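Local coordinates for 2L protein (Yaba-like disease virus, PDB 3IT8) that folds like an MHC class I heavy chain and binds host tumour necrosis factor, which it probably keeps from its receptors, at residues L3-T8 with N62-N67; T31-N36 with G42-R47; T95-T100 with M161-A166. All coordinates share one frame; numbering follows the deposited sequence.

Contact 1 (L3-T8 with N62-N67); sequences LKYNYT and NDYNFN. With NAG (2-acetamido-2-deoxy-beta-D-glucopyranose), chain M.
Tyr5 and Tyr7 of one strand meet Tyr64 and Phe66 of segment 62-67, at the start of helix 61-82, in the MHC class I-like platform, where an antiparallel sheet carries two long helices on one face. Segment 3-8 lies on strand 2-10 of that sheet; the short axes of the two segments pass 10.1 Å apart, so large aromatic side chains must fill the gap. Tyr5 and Tyr64 form an edge-to-face pair, with ring centroids 5.4 Å apart and planes at 75°. The CD2-CE2 edge of Tyr64 is driven at one face of Tyr5, where Tyr64 CE2 lies 3.7 Å from Tyr5 CZ. Both hydroxyls are held beyond this pair: Tyr5 OH bonds to Tyr170 OH, and Tyr64 OH to Asp23 and Thr31. Phe158 also stacks on Tyr5. Tyr7 reaches the other segment differently. Its CG stands anti to its carbonyl carbon (chi1 -64°), which sends the ring across to the backbone of segment 62-67, and Tyr7 OH donates to Tyr64 O at 2.7 Å. The carbonyl lies at the edge of the Tyr7 ring, near its plane. Phe66 meets that ring more loosely, Tyr7 CD2 to Phe66 CD1 being 4.5 Å. On the sheet's other face, Asn6 ND2 carries an N-linked sugar whose acetyl oxygen O7 accepts a hydrogen bond from Lys4 NZ. Back on the helix side, a water donates both to Tyr7 OH, at 2.9 Å, and to Asn65 OD1.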
loop_
_atom_site.group_PDB
_atom_site.type_symbol
_atom_site.label_atom_id
_atom_site.label_comp_id
_atom_site.label_asym_id
_atom_site.label_seq_id
_atom_site.Cartn_x
_atom_site.Cartn_y
_atom_site.Cartn_z
ATOM N N LEU D 3 8.221 25.938 22.705
ATOM C CA LEU D 3 9.182 26.754 21.965
ATOM C C LEU D 3 8.477 28.077 21.592
ATOM O O LEU D 3 7.496 28.081 20.848
ATOM C CB LEU D 3 9.680 26.035 20.712
ATOM C CG LEU D 3 10.796 26.799 19.966
ATOM C CD1 LEU D 3 11.955 27.116 20.896
ATOM C CD2 LEU D 3 11.308 25.965 18.808
ATOM N N LYS D 4 8.959 29.196 22.127
ATOM C CA LYS D 4 8.331 30.485 21.844
ATOM C C LYS D 4 9.286 31.544 21.298
ATOM O O LYS D 4 10.371 31.733 21.837
ATOM C CB LYS D 4 7.656 31.021 23.114
ATOM C CG LYS D 4 6.898 32.309 22.890
ATOM C CD LYS D 4 6.210 32.826 24.146
ATOM C CE LYS D 4 7.187 33.391 25.160
ATOM N NZ LYS D 4 6.484 34.037 26.317
ATOM N N TYR D 5 8.874 32.218 20.226
ATOM C CA TYR D 5 9.642 33.300 19.604
ATOM C C TYR D 5 8.866 34.607 19.808
ATOM O O TYR D 5 7.669 34.682 19.516
ATOM C CB TYR D 5 9.819 33.038 18.113
ATOM C CG TYR D 5 10.856 31.991 17.775
ATOM C CD1 TYR D 5 11.475 31.238 18.774
ATOM C CD2 TYR D 5 11.213 31.735 16.451
ATOM C CE1 TYR D 5 12.424 30.252 18.464
ATOM C CE2 TYR D 5 12.156 30.748 16.129
ATOM C CZ TYR D 5 12.752 30.013 17.139
ATOM O OH TYR D 5 13.661 29.033 16.823
ATOM N N ASN D 6 9.535 35.636 20.309
ATOM C CA ASN D 6 8.887 36.919 20.579
ATOM C C ASN D 6 9.696 38.045 19.953
ATOM O O ASN D 6 10.836 38.277 20.337
ATOM C CB ASN D 6 8.776 37.117 22.110
ATOM C CG ASN D 6 8.086 38.422 22.517
ATOM O OD1 ASN D 6 7.727 39.255 21.679
ATOM N ND2 ASN D 6 7.921 38.579 23.832
ATOM N N TYR D 7 9.122 38.718 18.967
ATOM C CA TYR D 7 9.784 39.849 18.337
ATOM C C TYR D 7 9.019 41.090 18.784
ATOM O O TYR D 7 7.792 41.133 18.663
ATOM C CB TYR D 7 9.711 39.780 16.813
ATOM C CG TYR D 7 10.415 38.616 16.175
ATOM C CD1 TYR D 7 9.795 37.375 16.077
ATOM C CD2 TYR D 7 11.671 38.772 15.598
ATOM C CE1 TYR D 7 10.403 36.317 15.408
ATOM C CE2 TYR D 7 12.290 37.724 14.933
ATOM C CZ TYR D 7 11.643 36.494 14.835
ATOM O OH TYR D 7 12.212 35.445 14.139
ATOM N N THR D 8 9.723 42.105 19.277
ATOM C CA THR D 8 9.032 43.306 19.710
ATOM C C THR D 8 9.712 44.631 19.385
ATOM O O THR D 8 10.877 44.830 19.727
ATOM C CB THR D 8 8.798 43.264 21.225
ATOM O OG1 THR D 8 8.174 42.023 21.580
ATOM C CG2 THR D 8 7.903 44.417 21.654
ATOM N N ASN D 62 20.104 33.908 9.838
ATOM C CA ASN D 62 20.205 35.372 9.874
ATOM C C ASN D 62 19.718 35.850 11.224
ATOM O O ASN D 62 18.919 36.781 11.302
ATOM C CB ASN D 62 19.324 36.019 8.814
ATOM C CG ASN D 62 19.456 35.366 7.472
ATOM O OD1 ASN D 62 20.181 34.388 7.317
ATOM N ND2 ASN D 62 18.748 35.896 6.485
ATOM N N ASP D 63 20.195 35.212 12.286
ATOM C CA ASP D 63 19.778 35.571 13.624
ATOM C C ASP D 63 18.270 35.704 13.619
ATOM O O ASP D 63 17.736 36.791 13.853
ATOM C CB ASP D 63 20.426 36.881 14.057
ATOM C CG ASP D 63 21.930 36.809 14.027
ATOM O OD1 ASP D 63 22.493 35.906 14.684
ATOM O OD2 ASP D 63 22.551 37.648 13.343
ATOM N N TYR D 64 17.599 34.594 13.309
ATOM C CA TYR D 64 16.140 34.535 13.303
ATOM C C TYR D 64 15.476 35.572 12.407
ATOM O O TYR D 64 14.387 36.061 12.730
ATOM C CB TYR D 64 15.599 34.700 14.731
ATOM C CG TYR D 64 16.210 33.748 15.737
ATOM C CD1 TYR D 64 17.546 33.863 16.116
ATOM C CD2 TYR D 64 15.451 32.716 16.299
ATOM C CE1 TYR D 64 18.116 32.985 17.020
ATOM C CE2 TYR D 64 16.006 31.829 17.206
ATOM C CZ TYR D 64 17.342 31.968 17.565
ATOM O OH TYR D 64 17.899 31.094 18.477
ATOM N N ASN D 65 16.114 35.890 11.281
ATOM C CA ASN D 65 15.583 36.885 10.357
ATOM C C ASN D 65 15.241 38.159 11.123
ATOM O O ASN D 65 14.254 38.823 10.803
ATOM C CB ASN D 65 14.321 36.360 9.682
ATOM C CG ASN D 65 14.573 35.122 8.858
ATOM O OD1 ASN D 65 13.900 34.116 9.028
ATOM N ND2 ASN D 65 15.537 35.189 7.951
ATOM N N PHE D 66 16.049 38.496 12.134
ATOM C CA PHE D 66 15.792 39.683 12.948
ATOM C C PHE D 66 15.732 41.005 12.186
ATOM O O PHE D 66 14.777 41.765 12.336
ATOM C CB PHE D 66 16.824 39.826 14.059
ATOM C CG PHE D 66 16.534 40.955 14.981
ATOM C CD1 PHE D 66 15.631 40.806 16.017
ATOM C CD2 PHE D 66 17.114 42.193 14.781
ATOM C CE1 PHE D 66 15.306 41.881 16.847
ATOM C CE2 PHE D 66 16.795 43.277 15.606
ATOM C CZ PHE D 66 15.890 43.119 16.639
ATOM N N ASN D 67 16.750 41.290 11.383
ATOM C CA ASN D 67 16.757 42.536 10.638
ATOM C C ASN D 67 15.493 42.627 9.808
ATOM O O ASN D 67 14.866 43.682 9.761
ATOM C CB ASN D 67 17.987 42.626 9.736
ATOM C CG ASN D 67 19.281 42.495 10.507
ATOM O OD1 ASN D 67 19.376 42.928 11.647
ATOM N ND2 ASN D 67 20.290 41.906 9.886
HETATM C C1 NAG M . 7.499 39.846 24.412
HETATM C C2 NAG M . 6.532 39.580 25.569
HETATM C C3 NAG M . 6.091 40.920 26.195
HETATM C C4 NAG M . 7.326 41.708 26.658
HETATM C C5 NAG M . 8.235 41.893 25.431
HETATM C C6 NAG M . 9.509 42.662 25.734
HETATM C C7 NAG M . 5.293 37.527 25.287
HETATM C C8 NAG M . 3.928 36.895 25.116
HETATM N N2 NAG M . 5.387 38.839 25.075
HETATM O O3 NAG M . 5.221 40.694 27.294
HETATM O O4 NAG M . 6.948 42.973 27.228
HETATM O O5 NAG M . 8.620 40.597 24.892
HETATM O O6 NAG M . 10.473 41.840 26.377
HETATM O O7 NAG M . 6.250 36.829 25.606
HETATM O O HOH W 1 11.788 34.523 11.443
#

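Contact 2 (T31-N36 with G42-R47); sequences TKISYN and GNVNFR
Thr31, Asn43 and Asn45 lose the most surface in this antiparallel hairpin, which pairs segment 31-36 with segment 42-47. Thr31 stands opposite Arg47 in a non-hydrogen-bonded pair, and its CA sends a C-H toward Phe46 O, 3.3 Å away. The two side chains run alongside each other, but Arg47 NH1 is modelled too close to Thr31 OG1 for their meeting to be trusted; the firmer partner of that hydroxyl is Tyr64 OH. Asn43 is secured through its backbone. Ser34 N gives a hydrogen bond to Asn43 O, in the carbonyl plane, and Asn43 N returns one to Ser34 O at 3.0 Å. Between these pairs the register slips by one at a classic beta bulge, where Asn45 and Phe46 both face Lys32. Lys32 O takes a bond from Asn45 N at 2.8 Å and a weak one from Phe46 N, while Lys32 N donates to Phe46 O. The Asn45 side chain leans over the other strand: CG anti to its carbonyl carbon (chi1 -48°) brings its amide over Ser34 OG, though the bond modelled there from ND2 is too short to be relied on. The extended Lys32 chain passes the same amide, Lys32 CE lying 3.7 Å from Asn45 ND2. On the opposite face Ile33 CG1 rests on Val44 CG2 at 4.0 Å. Strand 41-47 is the outermost strand of the platform sheet on this side; strand 18-25 flanks strand 28-36 on its other edge, and helix 61-82 lies over the face bearing Ile33 and Val44.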
loop_
_atom_site.group_PDB
_atom_site.type_symbol
_atom_site.label_atom_id
_atom_site.label_comp_id
_atom_site.label_asym_id
_atom_site.label_seq_id
_atom_site.Cartn_x
_atom_site.Cartn_y
_atom_site.Cartn_z
ATOM N N THR D 31 17.981 32.625 23.389
ATOM C CA THR D 31 18.608 33.688 22.623
ATOM C C THR D 31 17.937 35.022 22.826
ATOM O O THR D 31 16.713 35.097 22.899
ATOM C CB THR D 31 18.537 33.395 21.133
ATOM O OG1 THR D 31 19.357 32.271 20.836
ATOM C CG2 THR D 31 19.014 34.566 20.329
ATOM N N LYS D 32 18.746 36.072 22.926
ATOM C CA LYS D 32 18.217 37.419 23.033
ATOM C C LYS D 32 18.923 38.228 21.976
ATOM O O LYS D 32 20.144 38.128 21.818
ATOM C CB LYS D 32 18.483 38.057 24.385
ATOM C CG LYS D 32 17.972 39.487 24.431
ATOM C CD LYS D 32 18.282 40.181 25.738
ATOM C CE LYS D 32 17.798 41.611 25.710
ATOM N NZ LYS D 32 18.193 42.346 26.941
ATOM N N ILE D 33 18.151 39.011 21.236
ATOM C CA ILE D 33 18.698 39.860 20.195
ATOM C C ILE D 33 18.058 41.233 20.304
ATOM O O ILE D 33 16.861 41.349 20.576
ATOM C CB ILE D 33 18.420 39.274 18.799
ATOM C CG1 ILE D 33 19.241 37.994 18.604
ATOM C CG2 ILE D 33 18.744 40.322 17.713
ATOM C CD1 ILE D 33 18.883 37.237 17.330
ATOM N N SER D 34 18.855 42.277 20.124
ATOM C CA SER D 34 18.325 43.632 20.187
ATOM C C SER D 34 18.903 44.474 19.060
ATOM O O SER D 34 20.008 44.218 18.578
ATOM C CB SER D 34 18.617 44.256 21.544
ATOM O OG SER D 34 19.959 44.040 21.895
ATOM N N TYR D 35 18.127 45.460 18.626
ATOM C CA TYR D 35 18.519 46.326 17.538
ATOM C C TYR D 35 19.544 47.347 17.989
ATOM O O TYR D 35 19.274 48.128 18.892
ATOM C CB TYR D 35 17.294 47.041 16.991
ATOM C CG TYR D 35 17.591 47.850 15.770
ATOM C CD1 TYR D 35 17.874 47.231 14.560
ATOM C CD2 TYR D 35 17.595 49.245 15.820
ATOM C CE1 TYR D 35 18.151 47.983 13.420
ATOM C CE2 TYR D 35 17.870 50.010 14.682
ATOM C CZ TYR D 35 18.145 49.372 13.488
ATOM O OH TYR D 35 18.408 50.118 12.361
ATOM N N ASN D 36 20.721 47.326 17.363
ATOM C CA ASN D 36 21.808 48.252 17.664
ATOM C C ASN D 36 21.615 49.541 16.848
ATOM O O ASN D 36 21.737 49.526 15.616
ATOM C CB ASN D 36 23.123 47.602 17.282
ATOM C CG ASN D 36 24.289 48.471 17.588
ATOM O OD1 ASN D 36 24.342 49.618 17.169
ATOM N ND2 ASN D 36 25.247 47.933 18.320
ATOM N N GLY D 42 20.683 43.973 14.145
ATOM C CA GLY D 42 20.617 43.317 15.439
ATOM C C GLY D 42 21.915 42.703 15.930
ATOM O O GLY D 42 22.833 42.473 15.150
ATOM N N ASN D 43 21.993 42.446 17.235
ATOM C CA ASN D 43 23.167 41.821 17.860
ATOM C C ASN D 43 22.687 40.783 18.843
ATOM O O ASN D 43 21.699 41.001 19.557
ATOM C CB ASN D 43 24.003 42.819 18.649
ATOM C CG ASN D 43 24.676 43.836 17.775
ATOM O OD1 ASN D 43 25.225 43.509 16.712
ATOM N ND2 ASN D 43 24.661 45.088 18.219
ATOM N N VAL D 44 23.375 39.652 18.901
ATOM C CA VAL D 44 22.972 38.623 19.851
ATOM C C VAL D 44 23.542 39.039 21.181
ATOM O O VAL D 44 24.758 39.180 21.310
ATOM C CB VAL D 44 23.540 37.253 19.487
ATOM C CG1 VAL D 44 23.176 36.255 20.562
ATOM C CG2 VAL D 44 22.993 36.812 18.149
ATOM N N ASN D 45 22.675 39.254 22.163
ATOM C CA ASN D 45 23.130 39.671 23.485
ATOM C C ASN D 45 23.304 38.466 24.387
ATOM O O ASN D 45 24.150 38.450 25.272
ATOM C CB ASN D 45 22.124 40.617 24.136
ATOM C CG ASN D 45 21.687 41.722 23.217
ATOM O OD1 ASN D 45 22.511 42.391 22.596
ATOM N ND2 ASN D 45 20.377 41.932 23.129
ATOM N N PHE D 46 22.498 37.447 24.157
ATOM C CA PHE D 46 22.560 36.261 24.981
ATOM C C PHE D 46 22.362 35.002 24.171
ATOM O O PHE D 46 21.594 34.962 23.203
ATOM C CB PHE D 46 21.479 36.332 26.053
ATOM C CG PHE D 46 21.479 35.166 26.983
ATOM C CD1 PHE D 46 22.204 35.207 28.164
ATOM C CD2 PHE D 46 20.779 34.001 26.665
ATOM C CE1 PHE D 46 22.233 34.106 29.017
ATOM C CE2 PHE D 46 20.804 32.892 27.509
ATOM C CZ PHE D 46 21.533 32.948 28.688
ATOM N N ARG D 47 23.064 33.961 24.583
ATOM C CA ARG D 47 22.941 32.656 23.955
ATOM C C ARG D 47 23.171 31.584 25.007
ATOM O O ARG D 47 24.251 31.510 25.580
ATOM C CB ARG D 47 23.958 32.473 22.846
ATOM C CG ARG D 47 23.838 31.102 22.225
ATOM C CD ARG D 47 22.641 31.029 21.295
ATOM N NE ARG D 47 23.047 31.321 19.920
ATOM C CZ ARG D 47 22.289 31.939 19.018
ATOM N NH1 ARG D 47 21.068 32.347 19.339
ATOM N NH2 ARG D 47 22.753 32.150 17.788
#

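Contact 3 (T95-T100 with M161-A166)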
loop_
_atom_site.group_PDB
_atom_site.type_symbol
_atom_site.label_atom_id
_atom_site.label_comp_id
_atom_site.label_asym_id
_atom_site.label_seq_id
_atom_site.Cartn_x
_atom_site.Cartn_y
_atom_site.Cartn_z
ATOM N N THR D 95 5.197 33.830 17.917
ATOM C CA THR D 95 5.067 32.609 17.133
ATOM C C THR D 95 5.824 31.497 17.845
ATOM O O THR D 95 6.807 31.765 18.530
ATOM C CB THR D 95 5.621 32.815 15.708
ATOM O OG1 THR D 95 5.277 31.694 14.890
ATOM C CG2 THR D 95 7.131 32.981 15.736
ATOM N N GLY D 96 5.356 30.262 17.699
ATOM C CA GLY D 96 5.994 29.144 18.369
ATOM C C GLY D 96 5.112 27.910 18.354
ATOM O O GLY D 96 4.082 27.881 17.673
ATOM N N CYS D 97 5.501 26.880 19.087
ATOM C CA CYS D 97 4.709 25.654 19.115
ATOM C C CYS D 97 4.785 24.966 20.472
ATOM O O CYS D 97 5.496 25.423 21.374
ATOM C CB CYS D 97 5.168 24.677 18.028
ATOM S SG CYS D 97 6.747 23.842 18.365
ATOM N N TYR D 98 4.059 23.860 20.613
ATOM C CA TYR D 98 4.022 23.143 21.875
ATOM C C TYR D 98 3.636 21.684 21.726
ATOM O O TYR D 98 2.949 21.298 20.783
ATOM C CB TYR D 98 3.016 23.809 22.810
ATOM C CG TYR D 98 1.605 23.744 22.282
ATOM C CD1 TYR D 98 0.770 22.669 22.591
ATOM C CD2 TYR D 98 1.116 24.739 21.435
ATOM C CE1 TYR D 98 -0.524 22.588 22.063
ATOM C CE2 TYR D 98 -0.166 24.671 20.904
ATOM C CZ TYR D 98 -0.982 23.595 21.217
ATOM O OH TYR D 98 -2.236 23.522 20.654
ATOM N N GLU D 99 4.098 20.896 22.691
ATOM C CA GLU D 99 3.812 19.483 22.796
ATOM C C GLU D 99 3.517 19.316 24.282
ATOM O O GLU D 99 4.382 18.923 25.055
ATOM C CB GLU D 99 5.021 18.652 22.392
ATOM C CG GLU D 99 4.783 17.869 21.127
ATOM C CD GLU D 99 5.904 16.890 20.809
ATOM O OE1 GLU D 99 6.229 16.042 21.673
ATOM O OE2 GLU D 99 6.457 16.960 19.687
ATOM N N THR D 100 2.296 19.673 24.675
ATOM C CA THR D 100 1.824 19.586 26.058
ATOM C C THR D 100 1.082 18.260 26.233
ATOM O O THR D 100 -0.107 18.171 25.933
ATOM C CB THR D 100 0.850 20.736 26.357
ATOM O OG1 THR D 100 1.475 21.979 26.022
ATOM C CG2 THR D 100 0.461 20.751 27.822
ATOM N N MET D 161 5.347 24.073 9.870
ATOM C CA MET D 161 6.091 22.868 10.191
ATOM C C MET D 161 7.460 23.132 10.803
ATOM O O MET D 161 7.925 22.375 11.661
ATOM C CB MET D 161 6.258 22.029 8.933
ATOM C CG MET D 161 6.950 20.722 9.173
ATOM S SD MET D 161 7.193 19.790 7.645
ATOM C CE MET D 161 5.548 19.655 7.102
ATOM N N GLY D 162 8.103 24.205 10.357
ATOM C CA GLY D 162 9.419 24.538 10.861
ATOM C C GLY D 162 9.582 24.434 12.365
ATOM O O GLY D 162 10.485 23.758 12.865
ATOM N N CYS D 163 8.706 25.114 13.089
ATOM C CA CYS D 163 8.779 25.106 14.528
ATOM C C CYS D 163 8.655 23.703 15.120
ATOM O O CYS D 163 9.495 23.297 15.923
ATOM C CB CYS D 163 7.696 26.007 15.103
ATOM S SG CYS D 163 7.980 26.412 16.818
ATOM N N SER D 164 7.621 22.962 14.738
ATOM C CA SER D 164 7.439 21.615 15.278
ATOM C C SER D 164 8.659 20.723 15.066
ATOM O O SER D 164 8.888 19.794 15.830
ATOM C CB SER D 164 6.231 20.948 14.651
ATOM O OG SER D 164 6.476 20.707 13.288
ATOM N N LEU D 165 9.431 20.987 14.019
ATOM C CA LEU D 165 10.631 20.210 13.769
ATOM C C LEU D 165 11.771 20.718 14.656
ATOM O O LEU D 165 12.504 19.941 15.275
ATOM C CB LEU D 165 11.036 20.320 12.304
ATOM C CG LEU D 165 10.120 19.608 11.305
ATOM C CD1 LEU D 165 10.551 19.929 9.879
ATOM C CD2 LEU D 165 10.183 18.108 11.543
ATOM N N ALA D 166 11.913 22.034 14.723
ATOM C CA ALA D 166 12.960 22.640 15.522
ATOM C C ALA D 166 12.852 22.296 17.005
ATOM O O ALA D 166 13.847 21.920 17.628
ATOM C CB ALA D 166 12.933 24.146 15.329
#
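Cys163 and Cys97 carry this contact, in which helix 148-174 lies across strand 90-100; the two short axes approach to 7.5 Å at an angle of 50°. Segment 161-166 starts at Met161, whose carbonyl oxygen accepts both Leu165 N and, at 2.7 Å, Ser164 OG. Two residues on, Cys163 points at the strand. With SG anti to its backbone N (chi1 -164°), the sulfur lies against the strand backbone, 3.4 Å from Cys97 N and 3.6 Å from Gly96 C. The sulfurs of Cys163 and Cys97 are modelled 3.2 Å apart, too far for a disulfide, and they meet as buried neighbours. Ser164 follows: its backbone N sits 3.8 Å from Cys97 SG, while its hydroxyl turns back onto the helix. Leu165 points away from the strand and packs on apolar side chains of other protein chains; both carboxylate oxygens of poorly ordered Glu99, on the strand, are modelled in salt bridges to basic groups of one of those other chains. A long helix laid over an antiparallel sheet is the build of the MHC class I-like platform, and helix 148-174 takes the place of the alpha2 helix.

Overall arrangement
All three contacts share one eight-stranded sheet. Contacts 1 and 2 lie on the side of helix 61-82, their centres 10 Å apart, and contact 2 is nested in the chain loop that contact 1 closes. Asn67 OD1 to Gly42 N, at 3.0 Å, joins them, as does Phe66 resting on Ile33. Contact 3 belongs to the opposing helix 148-174, yet it adjoins contact 1 because strands 2-10 and 90-100 are neighbours: Leu3 O meets Cys97 N at 2.9 Å, and Leu3 CD2 also touches Cys163 SG. Contacts 2 and 3 do not touch, their nearest atoms being about 11 Å apart. Of the three, contact 3 is the one reached by other protein chains, whereas contact 1 carries the Asn6 glycan.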